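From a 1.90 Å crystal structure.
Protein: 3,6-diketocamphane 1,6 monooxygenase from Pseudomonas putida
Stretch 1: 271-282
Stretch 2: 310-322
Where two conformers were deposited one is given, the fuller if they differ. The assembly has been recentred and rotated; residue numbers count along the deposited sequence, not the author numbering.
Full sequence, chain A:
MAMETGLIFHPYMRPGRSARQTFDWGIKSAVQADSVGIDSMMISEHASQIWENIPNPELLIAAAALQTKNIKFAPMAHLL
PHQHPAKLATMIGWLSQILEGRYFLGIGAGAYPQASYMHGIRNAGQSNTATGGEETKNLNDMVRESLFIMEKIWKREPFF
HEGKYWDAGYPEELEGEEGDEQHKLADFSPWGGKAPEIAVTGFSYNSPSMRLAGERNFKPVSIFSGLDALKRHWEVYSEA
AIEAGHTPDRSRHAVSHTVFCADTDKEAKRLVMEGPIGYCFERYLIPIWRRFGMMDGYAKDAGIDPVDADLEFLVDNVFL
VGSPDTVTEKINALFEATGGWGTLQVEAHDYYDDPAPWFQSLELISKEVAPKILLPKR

Stretch 1 271-282: LVMEGPIGYCFE
Stretch 2, residues 310-322: DLEFLVDNVFLVG

This is an apolar helix-to-helix contact, extended by Phe 319 and Val 321 beyond the second helix, with no direct hydrogen bond across it and one bridging water at its polar margin. It buries 522 Å², both sides summed.

In stretch 1 a helix ends at Glu 274. Gly 275 leaves helical phi/psi (-106/-165) and is also the N-cap of the next helix, 276-282. In stretch 2 the helix spans 311-317, and a strand covers 320-322. Asp 310 (chi1 59°, p) caps this helix: Phe 313 N donates to Asp 310 OD1 at 3.0 Å. The axes of helices 276-282 and 311-317 approach to 11.0 Å, with N-to-C directions at 130°. In register, CA of Val 272 lies 7.5 Å from CA of Val 315, CA of Met 273 7.4 Å from CA of Glu 312, and CA of Glu 282 6.7 Å from CA of Leu 311.

Leu 311 is the central knob and has the largest covered area. Its side chain (t, p) sits among Met 273, Gly 278, Phe 281 and Glu 282. Leu 311 CD2 is 3.8 Å from Gly 278 O, and Leu 311 CD1 is 4.1 Å from Phe 281 CB. Glycine suits position 278: an ideal CB would be tight against Leu 311 CD2 and would clash with Val 272 O.

Met 273 (m, m, m) starts sideways, but its end comes nearer. Met 273 SD lies 3.5 Å from Val 315 CG2 and 4.0 Å from Leu 311 CG. The sulfur packs against both aliphatic side chains. Val 272 (t) points toward stretch 2. Val 272 CG1 meets Val 315 CG2 at 3.7 Å, and Val 272 CG2 meets Val 321 CG1 at 3.8 Å. Val 315 and Val 321 are also t. These compact branched side chains are all buried.

Phe 281 (chi1 -87°, chi2 -88°) and Phe 319 (-63°, -8°) form an oblique aromatic pair. Their centroids are 4.7 Å apart and their planes meet at 54°. Phe 319 CZ lies over one face of the Phe 281 ring, 3.4 Å from Phe 281 CZ. Val 272 CG1 lies at the edge of the Phe 319 ring, 4.2 Å from Phe 319 CD2. Leu 314 (m, t) places its side chain near Phe 281, with Leu 314 CD1 4.0 Å from Phe 281 CD1.

Glu 282 (chi1 -156°, chi2 85°) is exposed. A water donates to Glu 282 OE1 at 2.6 Å and accepts from Leu 311 N at 2.6 Å, linking the carboxylate to a first-turn amide.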

ATOM      1  N   LEU A 271     -31.281   9.794  15.594  1.00 38.84           N
ATOM      2  CA  LEU A 271     -30.434   9.223  14.549  1.00 38.56           C
ATOM      3  C   LEU A 271     -29.263   8.410  15.124  1.00 35.79           C
ATOM      4  O   LEU A 271     -28.897   7.368  14.575  1.00 31.18           O
ATOM      5  CB  LEU A 271     -29.953  10.320  13.591  1.00 39.95           C
ATOM      6  CG  LEU A 271     -31.004  10.841  12.593  1.00 41.06           C
ATOM      7  CD1 LEU A 271     -30.560  12.155  11.967  1.00 33.33           C
ATOM      8  CD2 LEU A 271     -31.378   9.827  11.519  1.00 34.40           C
ATOM      9  N   VAL A 272     -28.709   8.889  16.237  1.00 33.95           N
ATOM     10  CA  VAL A 272     -27.669   8.171  16.973  1.00 31.20           C
ATOM     11  C   VAL A 272     -28.232   6.899  17.589  1.00 34.57           C
ATOM     12  O   VAL A 272     -27.709   5.811  17.359  1.00 32.35           O
ATOM     13  CB  VAL A 272     -27.026   9.047  18.085  1.00 32.86           C
ATOM     14  CG1 VAL A 272     -26.087   8.226  18.963  1.00 32.93           C
ATOM     15  CG2 VAL A 272     -26.299  10.238  17.498  1.00 29.48           C
ATOM     16  N   MET A 273     -29.308   7.033  18.365  1.00 38.30           N
ATOM     17  CA  MET A 273     -29.909   5.892  19.059  0.70 33.48           C
ATOM     18  C   MET A 273     -30.360   4.799  18.100  1.00 32.01           C
ATOM     19  O   MET A 273     -30.210   3.602  18.384  1.00 34.16           O
ATOM     20  CB  MET A 273     -31.126   6.327  19.898  0.70 38.79           C
ATOM     21  CG  MET A 273     -30.848   7.309  21.023  0.70 33.78           C
ATOM     22  SD  MET A 273     -29.863   6.661  22.377  0.70 39.22           S
ATOM     23  CE  MET A 273     -30.905   5.354  23.024  0.70 48.56           C
ATOM     24  N   GLU A 274     -30.929   5.206  16.974  1.00 38.66           N
ATOM     25  CA  GLU A 274     -31.547   4.263  16.049  1.00 35.26           C
ATOM     26  C   GLU A 274     -30.676   3.912  14.846  1.00 42.26           C
ATOM     27  O   GLU A 274     -31.042   3.030  14.069  1.00 42.23           O
ATOM     28  CB  GLU A 274     -32.919   4.794  15.589  1.00 42.85           C
ATOM     29  CG  GLU A 274     -34.000   4.738  16.668  1.00 53.04           C
ATOM     30  CD  GLU A 274     -35.344   5.322  16.235  1.00 60.76           C
ATOM     31  OE1 GLU A 274     -35.566   5.549  15.028  1.00 53.71           O
ATOM     32  OE2 GLU A 274     -36.196   5.555  17.118  1.00 70.66           O
ATOM     33  N   GLY A 275     -29.529   4.579  14.695  1.00 36.19           N
ATOM     34  CA  GLY A 275     -28.669   4.356  13.525  1.00 36.46           C
ATOM     35  C   GLY A 275     -27.388   3.548  13.754  1.00 34.12           C
ATOM     36  O   GLY A 275     -27.254   2.869  14.773  1.00 30.59           O
ATOM     37  N   PRO A 276     -26.451   3.599  12.783  1.00 34.95           N
ATOM     38  CA  PRO A 276     -25.155   2.892  12.812  1.00 27.21           C
ATOM     39  C   PRO A 276     -24.357   3.077  14.111  1.00 23.37           C
ATOM     40  O   PRO A 276     -23.784   2.116  14.601  1.00 25.01           O
ATOM     41  CB  PRO A 276     -24.401   3.531  11.653  1.00 25.10           C
ATOM     42  CG  PRO A 276     -25.475   3.835  10.660  1.00 27.33           C
ATOM     43  CD  PRO A 276     -26.671   4.267  11.481  1.00 29.56           C
ATOM     44  N   ILE A 277     -24.323   4.294  14.642  1.00 24.63           N
ATOM     45  CA  ILE A 277     -23.573   4.593  15.879  1.00 24.98           C
ATOM     46  C   ILE A 277     -24.135   3.816  17.073  1.00 29.83           C
ATOM     47  O   ILE A 277     -23.420   3.055  17.719  1.00 24.65           O
ATOM     48  CB  ILE A 277     -23.482   6.112  16.144  1.00 25.15           C
ATOM     49  CG1 ILE A 277     -22.830   6.810  14.952  1.00 25.67           C
ATOM     50  CG2 ILE A 277     -22.760   6.425  17.455  1.00 27.92           C
ATOM     51  CD1 ILE A 277     -22.992   8.316  14.897  1.00 26.24           C
ATOM     52  N   GLY A 278     -25.437   3.960  17.332  1.00 31.40           N
ATOM     53  CA  GLY A 278     -26.066   3.211  18.411  1.00 23.48           C
ATOM     54  C   GLY A 278     -25.927   1.721  18.240  1.00 21.64           C
ATOM     55  O   GLY A 278     -25.741   1.010  19.220  1.00 25.62           O
ATOM     56  N   TYR A 279     -26.011   1.243  16.995  1.00 24.02           N
ATOM     57  CA  TYR A 279     -25.841  -0.182  16.696  1.00 24.55           C
ATOM     58  C   TYR A 279     -24.449  -0.716  17.097  1.00 27.59           C
ATOM     59  O   TYR A 279     -24.325  -1.767  17.745  1.00 26.51           O
ATOM     60  CB  TYR A 279     -26.119  -0.486  15.205  1.00 25.14           C
ATOM     61  CG  TYR A 279     -25.965  -1.950  14.880  1.00 26.00           C
ATOM     62  CD1 TYR A 279     -26.962  -2.871  15.218  1.00 32.74           C
ATOM     63  CD2 TYR A 279     -24.797  -2.435  14.287  1.00 26.68           C
ATOM     64  CE1 TYR A 279     -26.807  -4.227  14.954  1.00 29.94           C
ATOM     65  CE2 TYR A 279     -24.635  -3.781  14.024  1.00 25.65           C
ATOM     66  CZ  TYR A 279     -25.648  -4.672  14.351  1.00 32.13           C
ATOM     67  OH  TYR A 279     -25.490  -6.006  14.081  1.00 39.36           O
ATOM     68  N   CYS A 280     -23.411   0.015  16.697  1.00 27.25           N
ATOM     69  CA  CYS A 280     -22.026  -0.395  16.977  1.00 23.80           C
ATOM     70  C   CYS A 280     -21.788  -0.408  18.489  1.00 22.62           C
ATOM     71  O   CYS A 280     -21.306  -1.395  19.046  1.00 25.30           O
ATOM     72  CB  CYS A 280     -21.049   0.565  16.300  1.00 23.41           C
ATOM     73  SG  CYS A 280     -19.311   0.153  16.609  1.00 23.50           S
ATOM     74  N   PHE A 281     -22.159   0.686  19.148  1.00 26.13           N
ATOM     75  CA  PHE A 281     -22.022   0.787  20.606  1.00 27.91           C
ATOM     76  C   PHE A 281     -22.764  -0.291  21.366  1.00 28.02           C
ATOM     77  O   PHE A 281     -22.188  -0.929  22.235  1.00 29.48           O
ATOM     78  CB  PHE A 281     -22.406   2.175  21.108  1.00 27.78           C
ATOM     79  CG  PHE A 281     -21.268   3.151  21.080  1.00 28.60           C
ATOM     80  CD1 PHE A 281     -20.404   3.251  22.161  1.00 26.44           C
ATOM     81  CD2 PHE A 281     -21.035   3.939  19.961  1.00 27.96           C
ATOM     82  CE1 PHE A 281     -19.343   4.140  22.143  1.00 26.87           C
ATOM     83  CE2 PHE A 281     -19.974   4.830  19.934  1.00 28.37           C
ATOM     84  CZ  PHE A 281     -19.128   4.932  21.029  1.00 28.43           C
ATOM     85  N   GLU A 282     -24.030  -0.511  21.024  1.00 35.76           N
ATOM     86  CA  GLU A 282     -24.844  -1.549  21.676  1.00 32.54           C
ATOM     87  C   GLU A 282     -24.310  -2.952  21.463  1.00 30.98           C
ATOM     88  O   GLU A 282     -24.262  -3.752  22.401  1.00 30.52           O
ATOM     89  CB  GLU A 282     -26.273  -1.501  21.139  1.00 45.01           C
ATOM     90  CG  GLU A 282     -27.320  -2.079  22.064  1.00 52.42           C
ATOM     91  CD  GLU A 282     -27.789  -1.054  23.064  1.00 68.86           C
ATOM     92  OE1 GLU A 282     -27.099  -0.877  24.088  1.00 69.84           O
ATOM     93  OE2 GLU A 282     -28.825  -0.407  22.804  1.00 71.07           O
ATOM     94  N   ASP A 310     -25.133   3.168  30.048  1.00 42.07           N
ATOM     95  CA  ASP A 310     -25.669   2.497  28.869  1.00 42.08           C
ATOM     96  C   ASP A 310     -25.689   3.479  27.698  1.00 37.30           C
ATOM     97  O   ASP A 310     -25.186   4.598  27.810  1.00 41.25           O
ATOM     98  CB  ASP A 310     -27.068   1.924  29.152  1.00 45.30           C
ATOM     99  CG  ASP A 310     -28.080   2.990  29.568  1.00 46.06           C
ATOM    100  OD1 ASP A 310     -27.887   4.198  29.291  1.00 50.11           O
ATOM    101  OD2 ASP A 310     -29.096   2.607  30.174  1.00 57.68           O
ATOM    102  N   LEU A 311     -26.280   3.064  26.584  1.00 37.78           N
ATOM    103  CA  LEU A 311     -26.252   3.855  25.360  1.00 40.67           C
ATOM    104  C   LEU A 311     -26.801   5.265  25.562  1.00 45.32           C
ATOM    105  O   LEU A 311     -26.137   6.245  25.225  1.00 38.30           O
ATOM    106  CB  LEU A 311     -27.001   3.130  24.233  1.00 35.41           C
ATOM    107  CG  LEU A 311     -27.114   3.799  22.863  1.00 40.46           C
ATOM    108  CD1 LEU A 311     -25.759   4.258  22.331  1.00 44.27           C
ATOM    109  CD2 LEU A 311     -27.782   2.837  21.890  1.00 41.77           C
ATOM    110  N   GLU A 312     -28.004   5.363  26.130  1.00 45.04           N
ATOM    111  CA  GLU A 312     -28.645   6.655  26.329  1.00 36.80           C
ATOM    112  C   GLU A 312     -27.844   7.565  27.252  1.00 32.03           C
ATOM    113  O   GLU A 312     -27.772   8.774  27.023  1.00 37.57           O
ATOM    114  CB  GLU A 312     -30.085   6.488  26.847  1.00 48.58           C
ATOM    115  CG  GLU A 312     -30.843   7.802  26.973  1.00 49.11           C
ATOM    116  CD  GLU A 312     -32.348   7.625  27.077  1.00 58.72           C
ATOM    117  OE1 GLU A 312     -32.804   6.638  27.695  1.00 53.66           O
ATOM    118  OE2 GLU A 312     -33.073   8.486  26.532  1.00 61.92           O
ATOM    119  N   PHE A 313     -27.226   6.989  28.281  1.00 34.89           N
ATOM    120  CA  PHE A 313     -26.327   7.764  29.119  1.00 36.42           C
ATOM    121  C   PHE A 313     -25.212   8.412  28.284  1.00 39.55           C
ATOM    122  O   PHE A 313     -24.929   9.609  28.423  1.00 40.71           O
ATOM    123  CB  PHE A 313     -25.724   6.917  30.239  1.00 38.91           C
ATOM    124  CG  PHE A 313     -24.516   7.550  30.872  1.00 46.56           C
ATOM    125  CD1 PHE A 313     -24.653   8.651  31.716  1.00 48.58           C
ATOM    126  CD2 PHE A 313     -23.235   7.080  30.592  1.00 43.23           C
ATOM    127  CE1 PHE A 313     -23.540   9.259  32.281  1.00 51.52           C
ATOM    128  CE2 PHE A 313     -22.119   7.684  31.155  1.00 47.21           C
ATOM    129  CZ  PHE A 313     -22.271   8.775  32.001  1.00 47.06           C
ATOM    130  N   LEU A 314     -24.583   7.607  27.428  1.00 42.45           N
ATOM    131  CA  LEU A 314     -23.502   8.077  26.554  1.00 36.82           C
ATOM    132  C   LEU A 314     -24.006   9.158  25.604  1.00 33.26           C
ATOM    133  O   LEU A 314     -23.396  10.214  25.481  1.00 35.59           O
ATOM    134  CB  LEU A 314     -22.876   6.899  25.775  1.00 31.24           C
ATOM    135  CG  LEU A 314     -22.105   5.838  26.570  1.00 33.11           C
ATOM    136  CD1 LEU A 314     -21.639   4.704  25.668  1.00 34.20           C
ATOM    137  CD2 LEU A 314     -20.916   6.438  27.313  1.00 33.70           C
ATOM    138  N   VAL A 315     -25.143   8.909  24.966  1.00 36.95           N
ATOM    139  CA  VAL A 315     -25.729   9.889  24.048  1.00 36.59           C
ATOM    140  C   VAL A 315     -26.051  11.220  24.731  1.00 40.95           C
ATOM    141  O   VAL A 315     -25.823  12.288  24.155  1.00 41.71           O
ATOM    142  CB  VAL A 315     -26.969   9.311  23.335  1.00 38.86           C
ATOM    143  CG1 VAL A 315     -27.534  10.304  22.340  1.00 39.97           C
ATOM    144  CG2 VAL A 315     -26.606   8.023  22.618  1.00 37.47           C
ATOM    145  N   ASP A 316     -26.547  11.153  25.966  1.00 46.84           N
ATOM    146  CA  ASP A 316     -26.969  12.350  26.709  1.00 46.71           C
ATOM    147  C   ASP A 316     -25.840  13.150  27.373  1.00 48.49           C
ATOM    148  O   ASP A 316     -25.925  14.375  27.484  1.00 57.47           O
ATOM    149  CB  ASP A 316     -28.010  11.968  27.770  1.00 45.42           C
ATOM    150  CG  ASP A 316     -29.348  11.577  27.170  1.00 46.66           C
ATOM    151  OD1 ASP A 316     -29.729  12.125  26.119  1.00 46.63           O
ATOM    152  OD2 ASP A 316     -30.033  10.716  27.758  1.00 54.81           O
ATOM    153  N   ASN A 317     -24.793  12.464  27.819  1.00 41.13           N
ATOM    154  CA  ASN A 317     -23.789  13.081  28.692  1.00 40.90           C
ATOM    155  C   ASN A 317     -22.347  13.055  28.179  1.00 41.50           C
ATOM    156  O   ASN A 317     -21.508  13.815  28.660  1.00 41.76           O
ATOM    157  CB  ASN A 317     -23.836  12.414  30.068  1.00 41.57           C
ATOM    158  CG  ASN A 317     -25.238  12.379  30.648  1.00 52.07           C
ATOM    159  OD1 ASN A 317     -25.708  13.360  31.213  1.00 65.22           O
ATOM    160  ND2 ASN A 317     -25.914  11.246  30.501  1.00 52.27           N
ATOM    161  N   VAL A 318     -22.060  12.167  27.226  1.00 41.66           N
ATOM    162  CA  VAL A 318     -20.684  11.960  26.736  1.00 39.00           C
ATOM    163  C   VAL A 318     -20.522  12.397  25.275  1.00 41.00           C
ATOM    164  O   VAL A 318     -19.735  13.306  24.979  1.00 39.60           O
ATOM    165  CB  VAL A 318     -20.234  10.496  26.905  1.00 36.54           C
ATOM    166  CG1 VAL A 318     -18.826  10.304  26.358  1.00 38.96           C
ATOM    167  CG2 VAL A 318     -20.297  10.087  28.370  1.00 35.25           C
ATOM    168  N   PHE A 319     -21.282  11.772  24.376  1.00 34.43           N
ATOM    169  CA  PHE A 319     -21.179  12.063  22.947  1.00 32.84           C
ATOM    170  C   PHE A 319     -21.478  13.513  22.700  1.00 40.20           C
ATOM    171  O   PHE A 319     -22.256  14.122  23.424  1.00 45.73           O
ATOM    172  CB  PHE A 319     -22.162  11.230  22.119  1.00 29.54           C
ATOM    173  CG  PHE A 319     -21.934   9.757  22.189  1.00 28.72           C
ATOM    174  CD1 PHE A 319     -20.802   9.225  22.811  1.00 31.22           C
ATOM    175  CD2 PHE A 319     -22.838   8.889  21.594  1.00 30.61           C
ATOM    176  CE1 PHE A 319     -20.599   7.856  22.853  1.00 25.49           C
ATOM    177  CE2 PHE A 319     -22.638   7.518  21.634  1.00 30.49           C
ATOM    178  CZ  PHE A 319     -21.518   7.004  22.259  1.00 28.39           C
ATOM    179  N   LEU A 320     -20.859  14.063  21.669  1.00 34.88           N
ATOM    180  CA  LEU A 320     -21.119  15.425  21.273  1.00 35.12           C
ATOM    181  C   LEU A 320     -22.236  15.396  20.236  1.00 35.00           C
ATOM    182  O   LEU A 320     -21.978  15.451  19.035  1.00 37.04           O
ATOM    183  CB  LEU A 320     -19.833  16.065  20.736  1.00 33.25           C
ATOM    184  CG  LEU A 320     -18.696  16.166  21.755  1.00 39.27           C
ATOM    185  CD1 LEU A 320     -17.455  16.778  21.115  1.00 34.72           C
ATOM    186  CD2 LEU A 320     -19.114  16.972  22.981  1.00 45.97           C
ATOM    187  N   VAL A 321     -23.479  15.308  20.725  1.00 36.88           N
ATOM    188  CA  VAL A 321     -24.685  15.135  19.897  1.00 36.30           C
ATOM    189  C   VAL A 321     -25.733  16.254  20.108  1.00 43.14           C
ATOM    190  O   VAL A 321     -25.938  16.720  21.229  1.00 47.65           O
ATOM    191  CB  VAL A 321     -25.335  13.756  20.175  1.00 37.85           C
ATOM    192  CG1 VAL A 321     -26.630  13.555  19.384  1.00 37.75           C
ATOM    193  CG2 VAL A 321     -24.362  12.631  19.852  1.00 37.07           C
ATOM    194  N   GLY A 322     -26.385  16.673  19.026  1.00 44.50           N
ATOM    195  CA  GLY A 322     -27.432  17.696  19.087  1.00 48.99           C
ATOM    196  C   GLY A 322     -27.489  18.548  17.834  1.00 54.06           C
ATOM    197  O   GLY A 322     -27.012  18.146  16.779  1.00 49.80           O
TER
HETATM  198  O   HOH W   1     -27.263   0.667  26.178  1.00 46.19           O